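Local structure of acetylxylan esterase / glucomannan deacetylase (Cellvibrio japonicus, 2W9X) at residues B[321-326]-B[346-351]. The protein removes acetyl groups from plant cell wall polysaccharides, deacetylating xylan and, with a large preference, glucomannan. Sequence-based numbering, arbitrary orientation.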
ATOM      1  N   GLU B 321       2.664   0.702  -2.947  1.00 39.50           N
ATOM      2  CA  GLU B 321       2.407   0.763  -1.519  1.00 40.48           C
ATOM      3  C   GLU B 321       3.696   0.963  -0.706  1.00 39.64           C
ATOM      4  O   GLU B 321       4.807   0.748  -1.207  1.00 39.67           O
ATOM      5  CB  GLU B 321       1.595  -0.459  -1.048  1.00 40.80           C
ATOM      6  CG  GLU B 321       2.187  -1.805  -1.413  1.00 43.37           C
ATOM      7  CD  GLU B 321       1.164  -2.969  -1.426  1.00 42.94           C
ATOM      8  OE1 GLU B 321       0.063  -2.885  -0.813  1.00 45.00           O
ATOM      9  OE2 GLU B 321       1.499  -4.000  -2.048  1.00 43.81           O
ATOM     10  N   GLN B 322       3.543   1.395   0.541  1.00 38.78           N
ATOM     11  CA  GLN B 322       4.677   1.621   1.418  1.00 37.90           C
ATOM     12  C   GLN B 322       4.746   0.543   2.491  1.00 38.16           C
ATOM     13  O   GLN B 322       3.703   0.099   3.000  1.00 37.69           O
ATOM     14  CB  GLN B 322       4.552   3.007   2.064  1.00 38.73           C
ATOM     15  CG  GLN B 322       5.630   3.368   3.107  1.00 37.30           C
ATOM     16  CD  GLN B 322       5.519   4.802   3.572  1.00 37.71           C
ATOM     17  OE1 GLN B 322       4.423   5.367   3.598  1.00 38.94           O
ATOM     18  NE2 GLN B 322       6.657   5.407   3.952  1.00 36.74           N
ATOM     19  N   ILE B 323       5.970   0.117   2.810  1.00 37.62           N
ATOM     20  CA  ILE B 323       6.256  -0.696   4.004  1.00 38.13           C
ATOM     21  C   ILE B 323       7.277   0.060   4.845  1.00 37.74           C
ATOM     22  O   ILE B 323       8.309   0.547   4.321  1.00 38.64           O
ATOM     23  CB  ILE B 323       6.752  -2.132   3.661  1.00 38.27           C
ATOM     24  CG1 ILE B 323       5.606  -2.967   3.051  1.00 37.26           C
ATOM     25  CG2 ILE B 323       7.355  -2.829   4.911  1.00 37.81           C
ATOM     26  CD1 ILE B 323       6.026  -4.395   2.633  1.00 39.99           C
ATOM     27  N   VAL B 324       6.949   0.237   6.124  1.00 37.68           N
ATOM     28  CA  VAL B 324       7.889   0.802   7.100  1.00 37.62           C
ATOM     29  C   VAL B 324       8.270  -0.299   8.080  1.00 38.08           C
ATOM     30  O   VAL B 324       7.396  -0.850   8.784  1.00 37.87           O
ATOM     31  CB  VAL B 324       7.294   1.995   7.864  1.00 36.85           C
ATOM     32  CG1 VAL B 324       8.303   2.527   8.862  1.00 39.12           C
ATOM     33  CG2 VAL B 324       6.836   3.077   6.882  1.00 35.20           C
ATOM     34  N   PHE B 325       9.558  -0.644   8.117  1.00 37.68           N
ATOM     35  CA  PHE B 325       9.976  -1.738   8.995  1.00 37.47           C
ATOM     36  C   PHE B 325      10.515  -1.213  10.316  1.00 38.31           C
ATOM     37  O   PHE B 325      11.041  -0.089  10.389  1.00 37.44           O
ATOM     38  CB  PHE B 325      10.937  -2.730   8.307  1.00 37.03           C
ATOM     39  CG  PHE B 325      12.211  -2.112   7.783  1.00 37.38           C
ATOM     40  CD1 PHE B 325      13.292  -1.854   8.633  1.00 37.12           C
ATOM     41  CD2 PHE B 325      12.353  -1.842   6.419  1.00 37.74           C
ATOM     42  CE1 PHE B 325      14.473  -1.297   8.126  1.00 36.37           C
ATOM     43  CE2 PHE B 325      13.537  -1.295   5.921  1.00 36.96           C
ATOM     44  CZ  PHE B 325      14.582  -1.036   6.771  1.00 35.15           C
ATOM     45  N   LYS B 326      10.345  -2.031  11.355  1.00 38.03           N
ATOM     46  CA  LYS B 326      10.598  -1.652  12.745  1.00 38.90           C
ATOM     47  C   LYS B 326      11.193  -2.835  13.511  1.00 38.72           C
ATOM     48  O   LYS B 326      11.020  -3.997  13.117  1.00 37.80           O
ATOM     49  CB  LYS B 326       9.279  -1.268  13.447  1.00 38.91           C
ATOM     50  CG  LYS B 326       8.418  -0.195  12.739  1.00 39.52           C
ATOM     51  CD  LYS B 326       7.082  -0.031  13.461  1.00 39.49           C
ATOM     52  CE  LYS B 326       7.240   0.477  14.917  1.00 40.08           C
ATOM     53  NZ  LYS B 326       8.158   1.648  14.953  1.00 40.73           N
ATOM     54  N   ALA B 346      12.183 -10.494   5.568  1.00 28.85           N
ATOM     55  CA  ALA B 346      11.671 -11.464   4.597  1.00 29.79           C
ATOM     56  C   ALA B 346      10.279 -11.929   4.992  1.00 30.77           C
ATOM     57  O   ALA B 346       9.362 -11.934   4.167  1.00 31.42           O
ATOM     58  CB  ALA B 346      12.627 -12.637   4.466  1.00 29.35           C
ATOM     59  N   ASN B 347      10.108 -12.284   6.269  1.00 31.78           N
ATOM     60  CA  ASN B 347       8.807 -12.744   6.771  1.00 32.18           C
ATOM     61  C   ASN B 347       7.753 -11.681   6.599  1.00 32.12           C
ATOM     62  O   ASN B 347       6.614 -11.985   6.257  1.00 32.53           O
ATOM     63  CB  ASN B 347       8.886 -13.179   8.250  1.00 32.67           C
ATOM     64  CG  ASN B 347       9.849 -14.324   8.477  1.00 34.30           C
ATOM     65  OD1 ASN B 347      10.196 -15.057   7.546  1.00 37.78           O
ATOM     66  ND2 ASN B 347      10.301 -14.480   9.719  1.00 34.64           N
ATOM     67  N   LEU B 348       8.137 -10.429   6.831  1.00 32.31           N
ATOM     68  CA  LEU B 348       7.246  -9.285   6.623  1.00 32.82           C
ATOM     69  C   LEU B 348       6.751  -9.219   5.170  1.00 32.37           C
ATOM     70  O   LEU B 348       5.551  -9.070   4.899  1.00 32.08           O
ATOM     71  CB  LEU B 348       8.021  -8.004   6.938  1.00 33.54           C
ATOM     72  CG  LEU B 348       7.471  -6.802   7.689  1.00 35.02           C
ATOM     73  CD1 LEU B 348       6.833  -7.239   9.009  1.00 38.60           C
ATOM     74  CD2 LEU B 348       8.635  -5.863   7.947  1.00 34.28           C
ATOM     75  N   LEU B 349       7.703  -9.307   4.248  1.00 32.07           N
ATOM     76  CA  LEU B 349       7.432  -9.271   2.809  1.00 31.90           C
ATOM     77  C   LEU B 349       6.626 -10.488   2.333  1.00 32.37           C
ATOM     78  O   LEU B 349       5.653 -10.350   1.581  1.00 32.29           O
ATOM     79  CB  LEU B 349       8.762  -9.177   2.059  1.00 31.52           C
ATOM     80  CG  LEU B 349       9.453  -7.809   2.016  1.00 30.50           C
ATOM     81  CD1 LEU B 349      10.848  -7.972   1.480  1.00 29.64           C
ATOM     82  CD2 LEU B 349       8.660  -6.851   1.129  1.00 33.11           C
ATOM     83  N   ILE B 350       7.035 -11.677   2.779  1.00 32.81           N
ATOM     84  CA  ILE B 350       6.327 -12.919   2.435  1.00 33.31           C
ATOM     85  C   ILE B 350       4.840 -12.873   2.808  1.00 33.92           C
ATOM     86  O   ILE B 350       3.969 -13.159   1.971  1.00 34.38           O
ATOM     87  CB  ILE B 350       7.016 -14.152   3.062  1.00 33.66           C
ATOM     88  CG1 ILE B 350       8.389 -14.359   2.424  1.00 32.45           C
ATOM     89  CG2 ILE B 350       6.100 -15.417   2.973  1.00 34.70           C
ATOM     90  CD1 ILE B 350       9.386 -15.186   3.260  1.00 33.27           C
ATOM     91  N   THR B 351       4.555 -12.492   4.051  1.00 34.40           N
ATOM     92  CA  THR B 351       3.190 -12.338   4.542  1.00 35.04           C
ATOM     93  C   THR B 351       2.406 -11.295   3.743  1.00 35.07           C
ATOM     94  O   THR B 351       1.238 -11.506   3.411  1.00 35.00           O
ATOM     95  CB  THR B 351       3.192 -11.963   6.050  1.00 35.53           C
ATOM     96  OG1 THR B 351       4.018 -12.895   6.762  1.00 36.66           O
ATOM     97  CG2 THR B 351       1.786 -11.984   6.643  1.00 36.60           C
TER
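Ile323 and Leu349 meet through the ends of their side chains, with CD1 of Ile323 3.9 Å from CD2 of Leu349. The two side chains cross obliquely. Ile323 sets its two branches to different tasks. CG1 lies anti to the carbonyl carbon (chi1 -69°) and carries CD1 out to Leu349. CG2 turns to Leu348, where it lies 4.5 Å from CD2, a looser contact. Leu348 points at the strand, and the same CD2 methyl comes within 3.9 Å of CB of Phe325. One methyl of Leu348 thus serves both strand residues. Phe325 offers its CB rather than its ring. Its CG sits between the backbone N and the carbonyl carbon (chi1 59°), which turns the ring away from the helix; the side chain also touches Met292 and Ser294 of strand 288-294 and Tyr330.

Within this chain, strand 320-325 is an outermost strand of the parallel sheet of the GDSL-like (SGNH hydrolase) fold, and helix 339-354, the last of the chain, packs on one face of that sheet. The axes of 321-325 and 346-351 approach to 10.6 Å and run roughly antiparallel, at 151°. Leu349 is buried and also packs on Phe180 and Thr184 of helix 180-187, while Leu348 remains exposed. Within the helix, Asn347 O accepts bonds from both N and OG1 of Thr351, which reach it from opposite faces of the carbonyl plane. The OG1 bond is 2.8 Å long. The side chain of Phe325 is about 10 Å from that of Ser151, the inferred nucleophile.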